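Local coordinates for beta-galactosidase (Marinomonas sp. ef1, PDB 6Y2K), which hydrolyses terminal beta-D-galactose residues from beta-galactosides, as a cold-active yet thermally stable hexameric enzyme of glycoside hydrolase family 42, at residues A[104-109]-A[220-225]; A[21-26]-A[352-357]; A[535-540]-A[544-549]; A[270-275]-A[281-286]. One frame throughout, in Å; residues are numbered along the deposited sequence. Where two conformers were deposited one is given.

Interaction 1. Residues A[104-109]-A[220-225]; sequences RHYTFA and VAFNKL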
# COMPACT_ATOMS: atom_id res chain seq x y z
N ARG A 104 -43.42 -2.72 19.69
CA ARG A 104 -43.71 -3.86 18.80
C ARG A 104 -43.65 -5.23 19.51
O ARG A 104 -43.34 -6.25 18.90
CB ARG A 104 -42.80 -3.83 17.56
CG ARG A 104 -43.00 -2.60 16.66
CD ARG A 104 -42.72 -2.94 15.19
NE ARG A 104 -43.54 -4.08 14.84
CZ ARG A 104 -44.84 -4.01 14.58
NH1 ARG A 104 -45.48 -2.85 14.52
NH2 ARG A 104 -45.51 -5.13 14.35
N HIS A 105 -44.06 -5.23 20.78
CA HIS A 105 -44.06 -6.44 21.64
C HIS A 105 -45.34 -7.27 21.46
O HIS A 105 -46.18 -7.37 22.35
CB HIS A 105 -43.84 -6.07 23.12
CG HIS A 105 -44.48 -4.78 23.51
ND1 HIS A 105 -43.82 -3.57 23.42
CD2 HIS A 105 -45.74 -4.49 23.94
CE1 HIS A 105 -44.63 -2.60 23.81
NE2 HIS A 105 -45.80 -3.13 24.13
N TYR A 106 -45.49 -7.85 20.27
CA TYR A 106 -46.51 -8.85 20.01
C TYR A 106 -46.12 -9.68 18.80
O TYR A 106 -45.36 -9.22 17.93
CB TYR A 106 -47.88 -8.19 19.76
CG TYR A 106 -47.99 -7.30 18.53
CD1 TYR A 106 -48.32 -7.83 17.28
CD2 TYR A 106 -47.80 -5.92 18.63
CE1 TYR A 106 -48.44 -7.02 16.16
CE2 TYR A 106 -47.90 -5.10 17.51
CZ TYR A 106 -48.23 -5.65 16.28
OH TYR A 106 -48.34 -4.83 15.17
N THR A 107 -46.65 -10.90 18.74
CA THR A 107 -46.61 -11.67 17.50
C THR A 107 -47.93 -11.45 16.75
O THR A 107 -49.00 -11.45 17.37
CB THR A 107 -46.34 -13.18 17.67
OG1 THR A 107 -46.67 -13.85 16.44
CG2 THR A 107 -47.13 -13.80 18.82
N PHE A 108 -47.82 -11.28 15.44
CA PHE A 108 -48.98 -11.14 14.54
C PHE A 108 -49.91 -12.36 14.57
O PHE A 108 -51.08 -12.27 14.17
CB PHE A 108 -48.51 -10.93 13.09
CG PHE A 108 -47.86 -9.60 12.84
CD1 PHE A 108 -48.64 -8.49 12.55
CD2 PHE A 108 -46.47 -9.46 12.85
CE1 PHE A 108 -48.06 -7.26 12.29
CE2 PHE A 108 -45.89 -8.23 12.60
CZ PHE A 108 -46.68 -7.13 12.32
N ALA A 109 -49.39 -13.52 15.02
CA ALA A 109 -50.19 -14.75 15.12
C ALA A 109 -51.12 -14.80 16.33
O ALA A 109 -51.99 -15.67 16.39
CB ALA A 109 -49.28 -15.98 15.12
N VAL A 220 -50.70 -9.71 6.93
CA VAL A 220 -51.84 -9.40 6.05
C VAL A 220 -53.15 -9.46 6.85
O VAL A 220 -53.94 -8.51 6.80
CB VAL A 220 -51.91 -10.35 4.82
CG1 VAL A 220 -53.16 -10.10 3.98
CG2 VAL A 220 -50.65 -10.19 3.96
N ALA A 221 -53.35 -10.55 7.60
CA ALA A 221 -54.57 -10.76 8.40
C ALA A 221 -54.74 -9.74 9.53
O ALA A 221 -55.84 -9.22 9.74
CB ALA A 221 -54.59 -12.17 8.98
N PHE A 222 -53.65 -9.46 10.24
CA PHE A 222 -53.62 -8.45 11.31
C PHE A 222 -54.03 -7.07 10.80
O PHE A 222 -54.80 -6.35 11.45
CB PHE A 222 -52.22 -8.39 11.92
CG PHE A 222 -52.06 -7.45 13.09
CD1 PHE A 222 -51.74 -6.12 12.89
CD2 PHE A 222 -52.18 -7.92 14.40
CE1 PHE A 222 -51.55 -5.25 13.97
CE2 PHE A 222 -52.00 -7.06 15.48
CZ PHE A 222 -51.68 -5.73 15.27
N ASN A 223 -53.50 -6.70 9.63
CA ASN A 223 -53.81 -5.43 9.00
C ASN A 223 -55.26 -5.40 8.47
O ASN A 223 -55.97 -4.40 8.63
CB ASN A 223 -52.82 -5.15 7.86
CG ASN A 223 -53.06 -3.80 7.19
OD1 ASN A 223 -52.91 -2.75 7.82
ND2 ASN A 223 -53.43 -3.83 5.91
N LYS A 224 -55.68 -6.51 7.86
CA LYS A 224 -57.01 -6.61 7.26
C LYS A 224 -58.15 -6.43 8.29
O LYS A 224 -59.19 -5.85 7.96
CB LYS A 224 -57.16 -7.95 6.53
CG LYS A 224 -58.48 -8.18 5.80
CD LYS A 224 -58.85 -7.01 4.89
CE LYS A 224 -59.75 -7.42 3.73
NZ LYS A 224 -61.07 -7.95 4.17
N LEU A 225 -57.95 -6.90 9.52
CA LEU A 225 -58.99 -6.72 10.53
C LEU A 225 -59.20 -5.23 10.84
O LEU A 225 -60.34 -4.80 11.03
CB LEU A 225 -58.74 -7.57 11.79
CG LEU A 225 -58.00 -7.05 13.02
CD1 LEU A 225 -58.81 -6.05 13.84
CD2 LEU A 225 -57.62 -8.25 13.88
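The hydroxyl of Tyr-106 rests 3.5 Å from CE1 of Phe-222 and is gripped by two weak hydrogen bonds, one with Arg-104 NH2 (3.0 Å between that nitrogen and Tyr-106 OH) and one with Asp-140 OD2, whose carboxylate also forms a salt bridge with Arg-104. Its ring belongs to an aromatic cluster with Phe-108 and Phe-222, which ties the loop ahead of helix 111-128 to helix 205-233 on the outer layer of the TIM barrel. No hydrogen bond crosses between the two segments; rings do the work. Phe-222 leaves its helix with CG anti to the backbone N (chi1 -177°), a setting that carries the ring out to the loop, where both aromatic neighbours reach the same face. Phe-108 comes edge-on, in a T-shaped stack with the planes at 86°, and its CD1 touches Phe-222 CG at 3.6 Å. Tyr-106 lies nearly parallel to Phe-222, with the planes at 13°, but is slid so far that the rings scarcely overlap; their centroids are 4.9 Å apart. With an alanine here in place of Phe-222, the Phe-108 edge and the Tyr-106 ring would probably lose the face they share, leaving a gap between loop and helix. Tyr-113 of helix 111-128 meets Tyr-106 and Phe-222, and Cys-117 of that helix packs on Phe-222. Thr-107 OG1 accepts from Ala-109 N at 3.1 Å, an ST turn in the same loop. Within the loop the rings also meet each other: Tyr-106 CE1 sits 3.8 Å above the plane of Phe-108, toward its rim.

Interaction 2. Residues A[21-26]-A[352-357]; sequences AQHMRR and FRWRQA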
# COMPACT_ATOMS: atom_id res chain seq x y z
N ALA A 21 -49.72 24.34 15.89
CA ALA A 21 -50.53 24.27 14.68
C ALA A 21 -50.36 25.50 13.78
O ALA A 21 -50.29 25.37 12.56
CB ALA A 21 -52.00 24.05 15.03
N GLN A 22 -50.29 26.68 14.39
CA GLN A 22 -50.07 27.94 13.65
C GLN A 22 -48.69 27.95 12.98
O GLN A 22 -48.56 28.30 11.81
CB GLN A 22 -50.22 29.15 14.58
CG GLN A 22 -51.65 29.38 15.03
CD GLN A 22 -51.80 30.44 16.11
OE1 GLN A 22 -50.90 30.66 16.94
NE2 GLN A 22 -52.95 31.11 16.12
N HIS A 23 -47.68 27.53 13.74
CA HIS A 23 -46.30 27.41 13.24
C HIS A 23 -46.24 26.42 12.06
O HIS A 23 -45.68 26.73 11.01
CB HIS A 23 -45.38 27.00 14.40
CG HIS A 23 -43.92 27.25 14.16
ND1 HIS A 23 -42.99 27.21 15.18
CD2 HIS A 23 -43.23 27.52 13.03
CE1 HIS A 23 -41.79 27.46 14.69
NE2 HIS A 23 -41.90 27.65 13.39
N MET A 24 -46.87 25.26 12.20
CA MET A 24 -46.96 24.29 11.09
C MET A 24 -47.50 24.93 9.80
O MET A 24 -46.93 24.78 8.72
CB MET A 24 -47.84 23.10 11.48
CG MET A 24 -47.21 22.14 12.48
SD MET A 24 -48.40 21.00 13.19
CE MET A 24 -47.43 20.33 14.54
N ARG A 25 -48.60 25.67 9.95
CA ARG A 25 -49.22 26.36 8.83
C ARG A 25 -48.24 27.36 8.18
O ARG A 25 -48.12 27.38 6.96
CB ARG A 25 -50.52 27.07 9.27
CG ARG A 25 -51.33 27.71 8.15
CD ARG A 25 -52.59 28.38 8.70
NE ARG A 25 -53.58 28.60 7.64
CZ ARG A 25 -54.81 29.07 7.85
NH1 ARG A 25 -55.22 29.36 9.07
NH2 ARG A 25 -55.63 29.23 6.82
N ARG A 26 -47.54 28.14 9.00
CA ARG A 26 -46.57 29.13 8.50
C ARG A 26 -45.50 28.51 7.62
O ARG A 26 -45.10 29.10 6.62
CB ARG A 26 -45.90 29.91 9.64
CG ARG A 26 -46.83 30.88 10.36
CD ARG A 26 -46.08 31.93 11.19
NE ARG A 26 -45.35 31.40 12.35
CZ ARG A 26 -45.88 31.09 13.54
NH1 ARG A 26 -45.08 30.63 14.51
NH2 ARG A 26 -47.18 31.23 13.79
N PHE A 352 -40.48 13.94 10.44
CA PHE A 352 -40.61 13.32 11.76
C PHE A 352 -39.36 13.54 12.60
O PHE A 352 -38.26 13.13 12.21
CB PHE A 352 -40.90 11.83 11.62
CG PHE A 352 -40.73 11.06 12.90
CD1 PHE A 352 -39.47 10.80 13.40
CD2 PHE A 352 -41.84 10.59 13.59
CE1 PHE A 352 -39.31 10.09 14.58
CE2 PHE A 352 -41.68 9.88 14.77
CZ PHE A 352 -40.42 9.63 15.26
N ARG A 353 -39.53 14.18 13.75
CA ARG A 353 -40.84 14.65 14.18
C ARG A 353 -40.92 16.17 14.14
O ARG A 353 -39.99 16.84 13.69
CB ARG A 353 -41.15 14.14 15.59
CG ARG A 353 -39.92 13.87 16.44
CD ARG A 353 -40.28 13.09 17.69
NE ARG A 353 -41.14 13.86 18.59
CZ ARG A 353 -41.64 13.39 19.73
NH1 ARG A 353 -41.37 12.14 20.11
NH2 ARG A 353 -42.41 14.16 20.49
N TRP A 354 -42.03 16.72 14.62
CA TRP A 354 -42.23 18.16 14.64
C TRP A 354 -41.27 18.83 15.62
O TRP A 354 -40.67 19.85 15.30
CB TRP A 354 -43.68 18.49 15.02
CG TRP A 354 -43.87 19.90 15.47
CD1 TRP A 354 -44.14 20.33 16.74
CD2 TRP A 354 -43.81 21.08 14.66
NE1 TRP A 354 -44.25 21.70 16.76
CE2 TRP A 354 -44.06 22.19 15.50
CE3 TRP A 354 -43.58 21.31 13.30
CZ2 TRP A 354 -44.07 23.50 15.03
CZ3 TRP A 354 -43.59 22.62 12.83
CH2 TRP A 354 -43.84 23.69 13.69
N ARG A 355 -41.15 18.26 16.81
CA ARG A 355 -40.26 18.81 17.83
C ARG A 355 -39.51 17.67 18.51
O ARG A 355 -40.12 16.71 18.97
CB ARG A 355 -41.09 19.58 18.85
CG ARG A 355 -40.32 20.27 19.96
CD ARG A 355 -41.27 21.05 20.85
NE ARG A 355 -40.60 21.53 22.06
CZ ARG A 355 -41.20 22.17 23.06
NH1 ARG A 355 -42.51 22.43 23.03
NH2 ARG A 355 -40.49 22.54 24.11
N GLN A 356 -38.18 17.78 18.56
CA GLN A 356 -37.30 16.77 19.17
C GLN A 356 -37.69 16.57 20.64
O GLN A 356 -37.78 17.54 21.38
CB GLN A 356 -35.85 17.22 19.06
CG GLN A 356 -34.81 16.29 19.70
CD GLN A 356 -33.39 16.79 19.53
OE1 GLN A 356 -33.09 17.66 18.70
NE2 GLN A 356 -32.49 16.23 20.33
N ALA A 357 -37.93 15.32 21.04
CA ALA A 357 -38.38 15.04 22.41
C ALA A 357 -37.19 15.05 23.37
O ALA A 357 -36.12 14.58 23.00
CB ALA A 357 -39.10 13.70 22.47
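The indole of Trp-354 carries Met-24 on one face and meets His-23 at its edge, where His-23 CG lies in the indole plane. For the imidazole the same meeting is face-on: Trp-354 CH2 stands 3.6 Å above the His-23 ring, toward its rim, in an edge-to-face pair with the planes at 88°. With CG of Met-24 anti to the carbonyl carbon (chi1 -73°) and the chain extended beyond it, CG, SD and CE follow one another over the indole. Met-24 CG touches Trp-354 CZ3 at 3.7 Å, SD makes a long, oblique Met-aromatic contact with the six-membered ring, and CE makes a CH-pi contact 3.7 Å from the centroid of the five-membered ring. Trp-354 NE1 is hydrogen-bonded to Asp-20, on helix 17-27 with His-23 and Met-24, and His-23 NE2 to Glu-375. A serine in place of Trp-354 would probably leave the Met-24 chain without the surface it lies along and Asp-20 without its indole N-H partner. Val-5 of strand 2-6 packs against both Met-24 and Trp-354. Here, then, the loop leaving the eighth strand of the TIM barrel is laid against its first helix, next to the seam where the last strand meets the first.

Interaction 3. Residues A[535-540]-A[544-549]; sequences PAVSGR and GKLKHW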
# COMPACT_ATOMS: atom_id res chain seq x y z
N PRO A 535 -14.21 -13.62 -12.45
CA PRO A 535 -13.83 -13.97 -13.83
C PRO A 535 -14.04 -12.87 -14.87
O PRO A 535 -15.00 -12.08 -14.78
CB PRO A 535 -14.74 -15.17 -14.14
CG PRO A 535 -14.97 -15.81 -12.81
CD PRO A 535 -15.07 -14.66 -11.85
N ALA A 536 -13.14 -12.82 -15.87
CA ALA A 536 -13.19 -11.82 -16.92
C ALA A 536 -14.34 -12.12 -17.89
O ALA A 536 -14.68 -13.29 -18.13
CB ALA A 536 -11.86 -11.75 -17.66
N VAL A 537 -14.93 -11.05 -18.41
CA VAL A 537 -16.03 -11.10 -19.36
C VAL A 537 -15.64 -10.27 -20.58
O VAL A 537 -15.00 -9.23 -20.45
CB VAL A 537 -17.33 -10.55 -18.72
CG1 VAL A 537 -18.47 -10.49 -19.73
CG2 VAL A 537 -17.72 -11.40 -17.52
N SER A 538 -16.02 -10.74 -21.77
CA SER A 538 -15.80 -10.05 -23.03
C SER A 538 -16.99 -10.35 -23.95
O SER A 538 -17.94 -11.00 -23.51
CB SER A 538 -14.48 -10.49 -23.65
OG SER A 538 -14.47 -11.88 -23.92
N GLY A 539 -16.97 -9.88 -25.19
CA GLY A 539 -18.05 -10.16 -26.13
C GLY A 539 -18.51 -8.97 -26.93
O GLY A 539 -17.92 -7.89 -26.85
N ARG A 540 -19.57 -9.18 -27.72
CA ARG A 540 -20.16 -8.14 -28.55
C ARG A 540 -20.44 -6.82 -27.84
O ARG A 540 -20.25 -5.77 -28.42
CB ARG A 540 -21.50 -8.61 -29.14
CG ARG A 540 -21.36 -9.56 -30.30
CD ARG A 540 -21.12 -8.80 -31.60
NE ARG A 540 -20.58 -9.73 -32.59
CZ ARG A 540 -19.78 -9.40 -33.60
NH1 ARG A 540 -19.39 -8.14 -33.80
NH2 ARG A 540 -19.35 -10.36 -34.42
N GLY A 544 -15.34 -6.57 -19.00
CA GLY A 544 -15.35 -6.29 -17.57
C GLY A 544 -15.21 -7.58 -16.79
O GLY A 544 -14.52 -8.50 -17.24
N LYS A 545 -15.85 -7.64 -15.63
CA LYS A 545 -15.84 -8.81 -14.78
C LYS A 545 -17.25 -9.22 -14.35
O LYS A 545 -18.21 -8.44 -14.44
CB LYS A 545 -15.00 -8.55 -13.53
CG LYS A 545 -13.58 -8.10 -13.82
CD LYS A 545 -12.82 -7.83 -12.53
CE LYS A 545 -11.35 -7.61 -12.78
NZ LYS A 545 -10.71 -7.10 -11.54
N LEU A 546 -17.34 -10.47 -13.89
CA LEU A 546 -18.49 -10.99 -13.18
C LEU A 546 -18.06 -11.38 -11.77
O LEU A 546 -16.89 -11.67 -11.54
CB LEU A 546 -19.08 -12.19 -13.91
CG LEU A 546 -18.29 -13.50 -13.93
CD1 LEU A 546 -18.65 -14.40 -12.75
CD2 LEU A 546 -18.57 -14.23 -15.24
N LYS A 547 -19.02 -11.39 -10.84
CA LYS A 547 -18.77 -11.76 -9.45
C LYS A 547 -19.94 -12.52 -8.86
O LYS A 547 -21.06 -12.43 -9.35
CB LYS A 547 -18.47 -10.52 -8.61
CG LYS A 547 -19.52 -9.42 -8.68
CD LYS A 547 -19.00 -8.13 -8.05
CE LYS A 547 -20.04 -7.01 -8.10
NZ LYS A 547 -19.60 -5.83 -7.29
N HIS A 548 -19.65 -13.32 -7.83
CA HIS A 548 -20.64 -13.95 -6.93
C HIS A 548 -21.38 -15.16 -7.47
O HIS A 548 -21.51 -16.18 -6.77
CB HIS A 548 -21.68 -12.94 -6.39
CG HIS A 548 -21.08 -11.71 -5.78
ND1 HIS A 548 -21.73 -10.50 -5.75
CD2 HIS A 548 -19.88 -11.51 -5.17
CE1 HIS A 548 -20.97 -9.60 -5.16
NE2 HIS A 548 -19.84 -10.19 -4.79
N TRP A 549 -21.89 -15.05 -8.70
CA TRP A 549 -22.76 -16.04 -9.30
C TRP A 549 -22.42 -16.18 -10.79
O TRP A 549 -22.42 -15.20 -11.52
CB TRP A 549 -24.21 -15.60 -9.13
CG TRP A 549 -25.20 -16.67 -9.39
CD1 TRP A 549 -25.87 -16.91 -10.56
CD2 TRP A 549 -25.64 -17.66 -8.46
NE1 TRP A 549 -26.70 -18.00 -10.41
CE2 TRP A 549 -26.58 -18.47 -9.14
CE3 TRP A 549 -25.33 -17.94 -7.12
CZ2 TRP A 549 -27.23 -19.55 -8.51
CZ3 TRP A 549 -25.97 -19.01 -6.50
CH2 TRP A 549 -26.91 -19.80 -7.20
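Strands 536-538 and 544-547 form an antiparallel beta hairpin; the axes of these short strand segments approach to 4.4 Å with their directions at 127°, a strongly twisted pair. Val-537 and Gly-544 make the hydrogen-bonded pair, with Val-537 N to Gly-544 O at 2.8 Å and Gly-544 N to Val-537 O at 3.0 Å. Ala-536 faces Lys-545 across the non-hydrogen-bonded position, and their side chains diverge. One step on, Leu-546 N donates to Pro-535 O at 3.0 Å. The return bond is missing because Pro-535 has no N-H to offer Leu-546 O, and the ladder stops there. Apolar side chains pack beside these bonds. Leu-546 has CG between its backbone N and carbonyl carbon (chi1 70°), which spreads its two methyls over the facing strand: CD1 touches Pro-535 CD at 3.7 Å, and CD2 meets Val-537 CG2, also at 3.7 Å. Val-537 CG2, anti to the carbonyl carbon, is the branch that meets Leu-546. The hairpin belongs to the mixed sheet of the trimerisation domain. Ser-538 shares backbone bonding with Lys-562 of strand 559-563, while Lys-547 does so with Cys-582 of strand 581-583 on the other flank. Past strand 536-538, Gly-539 forms backbone hydrogen bonds with the third subunit, and Ser-538 packs on Tyr-605 of that same subunit; the chain at the end of strand 536-538 and just past it thus reaches a neighbouring subunit.

Interaction 4. Residues A[270-275]-A[281-286]; sequences GSLDKE and DEKHTY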
# COMPACT_ATOMS: atom_id res chain seq x y z
N GLY A 270 -29.05 7.25 8.07
CA GLY A 270 -29.09 6.05 8.90
C GLY A 270 -28.89 4.80 8.09
O GLY A 270 -28.08 3.96 8.46
N SER A 271 -29.60 4.67 6.97
CA SER A 271 -29.46 3.49 6.10
C SER A 271 -28.06 3.39 5.47
O SER A 271 -27.50 2.30 5.39
CB SER A 271 -30.55 3.45 5.02
OG SER A 271 -30.42 4.51 4.09
N LEU A 272 -27.48 4.52 5.06
CA LEU A 272 -26.13 4.50 4.49
C LEU A 272 -25.11 3.95 5.50
O LEU A 272 -24.33 3.05 5.16
CB LEU A 272 -25.69 5.90 4.03
CG LEU A 272 -24.30 5.96 3.38
CD1 LEU A 272 -24.20 5.07 2.15
CD2 LEU A 272 -23.96 7.40 3.05
N ASP A 273 -25.14 4.48 6.72
CA ASP A 273 -24.19 4.08 7.75
C ASP A 273 -24.43 2.64 8.20
O ASP A 273 -23.47 1.88 8.36
CB ASP A 273 -24.26 5.02 8.96
CG ASP A 273 -23.30 4.62 10.07
OD1 ASP A 273 -22.09 4.90 9.97
OD2 ASP A 273 -23.77 4.00 11.05
N LYS A 274 -25.70 2.28 8.39
CA LYS A 274 -26.06 0.97 8.93
C LYS A 274 -25.98 -0.22 7.95
O LYS A 274 -25.54 -1.30 8.34
CB LYS A 274 -27.47 1.01 9.54
CG LYS A 274 -27.90 -0.28 10.22
CD LYS A 274 -29.31 -0.18 10.76
CE LYS A 274 -29.75 -1.48 11.40
NZ LYS A 274 -31.23 -1.52 11.54
N GLU A 275 -26.43 -0.04 6.71
CA GLU A 275 -26.68 -1.19 5.81
C GLU A 275 -25.42 -1.80 5.18
O GLU A 275 -24.63 -1.08 4.57
CB GLU A 275 -27.66 -0.81 4.69
CG GLU A 275 -29.06 -0.45 5.16
CD GLU A 275 -29.79 -1.57 5.90
OE1 GLU A 275 -30.65 -1.25 6.75
OE2 GLU A 275 -29.50 -2.75 5.63
N ASP A 281 -16.38 3.09 0.43
CA ASP A 281 -16.32 4.32 -0.37
C ASP A 281 -17.65 5.07 -0.39
O ASP A 281 -17.67 6.29 -0.20
CB ASP A 281 -15.86 4.05 -1.81
CG ASP A 281 -14.37 3.71 -1.90
OD1 ASP A 281 -13.61 3.92 -0.92
OD2 ASP A 281 -13.95 3.23 -2.97
N GLU A 282 -18.75 4.36 -0.61
CA GLU A 282 -20.10 4.97 -0.59
C GLU A 282 -20.46 5.59 0.77
O GLU A 282 -21.02 6.71 0.82
CB GLU A 282 -21.16 3.95 -0.99
CG GLU A 282 -21.12 3.60 -2.48
CD GLU A 282 -22.01 2.42 -2.87
OE1 GLU A 282 -22.25 1.51 -2.04
OE2 GLU A 282 -22.44 2.37 -4.03
N LYS A 283 -20.16 4.88 1.85
CA LYS A 283 -20.43 5.37 3.21
C LYS A 283 -19.68 6.66 3.50
O LYS A 283 -20.21 7.53 4.19
CB LYS A 283 -20.07 4.31 4.26
CG LYS A 283 -21.01 3.11 4.25
CD LYS A 283 -20.52 1.98 5.15
CE LYS A 283 -21.37 0.73 5.00
NZ LYS A 283 -22.72 0.86 5.64
N HIS A 284 -18.46 6.77 2.96
CA HIS A 284 -17.64 7.97 3.12
C HIS A 284 -18.10 9.09 2.17
O HIS A 284 -18.35 10.21 2.62
CB HIS A 284 -16.16 7.65 2.91
CG HIS A 284 -15.26 8.81 3.22
ND1 HIS A 284 -14.73 9.62 2.25
CD2 HIS A 284 -14.85 9.32 4.41
CE1 HIS A 284 -14.01 10.58 2.82
NE2 HIS A 284 -14.06 10.41 4.13
N THR A 285 -18.22 8.78 0.89
CA THR A 285 -18.59 9.78 -0.13
C THR A 285 -19.92 10.45 0.13
O THR A 285 -20.05 11.66 -0.01
CB THR A 285 -18.62 9.12 -1.53
OG1 THR A 285 -17.31 8.66 -1.85
CG2 THR A 285 -19.12 10.09 -2.64
N TYR A 286 -20.91 9.66 0.53
CA TYR A 286 -22.29 10.15 0.66
C TYR A 286 -22.76 10.31 2.12
O TYR A 286 -23.97 10.42 2.38
CB TYR A 286 -23.20 9.20 -0.12
CG TYR A 286 -22.93 9.16 -1.61
CD1 TYR A 286 -23.16 10.30 -2.40
CD2 TYR A 286 -22.46 8.00 -2.24
CE1 TYR A 286 -22.92 10.28 -3.77
CE2 TYR A 286 -22.24 7.97 -3.61
CZ TYR A 286 -22.47 9.11 -4.38
OH TYR A 286 -22.25 9.10 -5.73
O HOH W 1 -22.71 -1.71 7.40
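Lys-283 and Leu-272 reach past each other between two short helices: the lysine stretches over to the backbone at the end of helix 268-274, while the leucine pushes its methyls back against helix 280-285. Lys-283 is extended until its last torsion, which bends (chi4 -73°) and drops NZ among three carbonyls, Leu-272 O at 2.8 Å, Asp-273 O at 3.0 Å and Glu-275 O at 2.9 Å. The bond to Leu-272 O lies in the carbonyl plane; NZ stands above the plane of the Glu-275 carbonyl and steeply above that of Asp-273. Water 1 accepts from the same NZ and donates to Lys-274 O; with four acceptors round it, the ammonium must share its three hydrogens. It sits at the C-terminal end of a helix, where its charge would suit the helix dipole. Leu-272 lays CD1 3.9 Å from Lys-283 CA, and its CD2 packs on Tyr-286 CB at 3.7 Å. The axes of the short segments 270-274 and 281-285 approach to 9.4 Å, their directions 143° apart, roughly antiparallel. In sequence both helices come between strands 261-266 and 310-315 of the barrel; Asp-273 bonds His-325, Glu-282 forms a salt bridge to Arg-441 of helix 435-448, and the His-284 ring meets His-532 of the second subunit.

Overall arrangement
Interactions 1, 2 and 4 belong to the TIM-barrel domain, and interaction 3 to the trimerisation domain. Along the chain, interaction 2 joins the first barrel helix to the loop after the eighth strand and so encloses interactions 1 and 4, which follow one another; interaction 3 comes later. None touches another. Centres of interactions 1, 2 and 4 lie 28 to 32 Å apart, spread around the barrel, whereas the centres of interactions 2 and 3 are 52 Å apart, across the chain's centre. Interaction 4 is the nearest to interaction 3, with nearest atoms about 9 Å apart. All four come within reach of another subunit: the second for interactions 1, 2 and 4, the third for interaction 3.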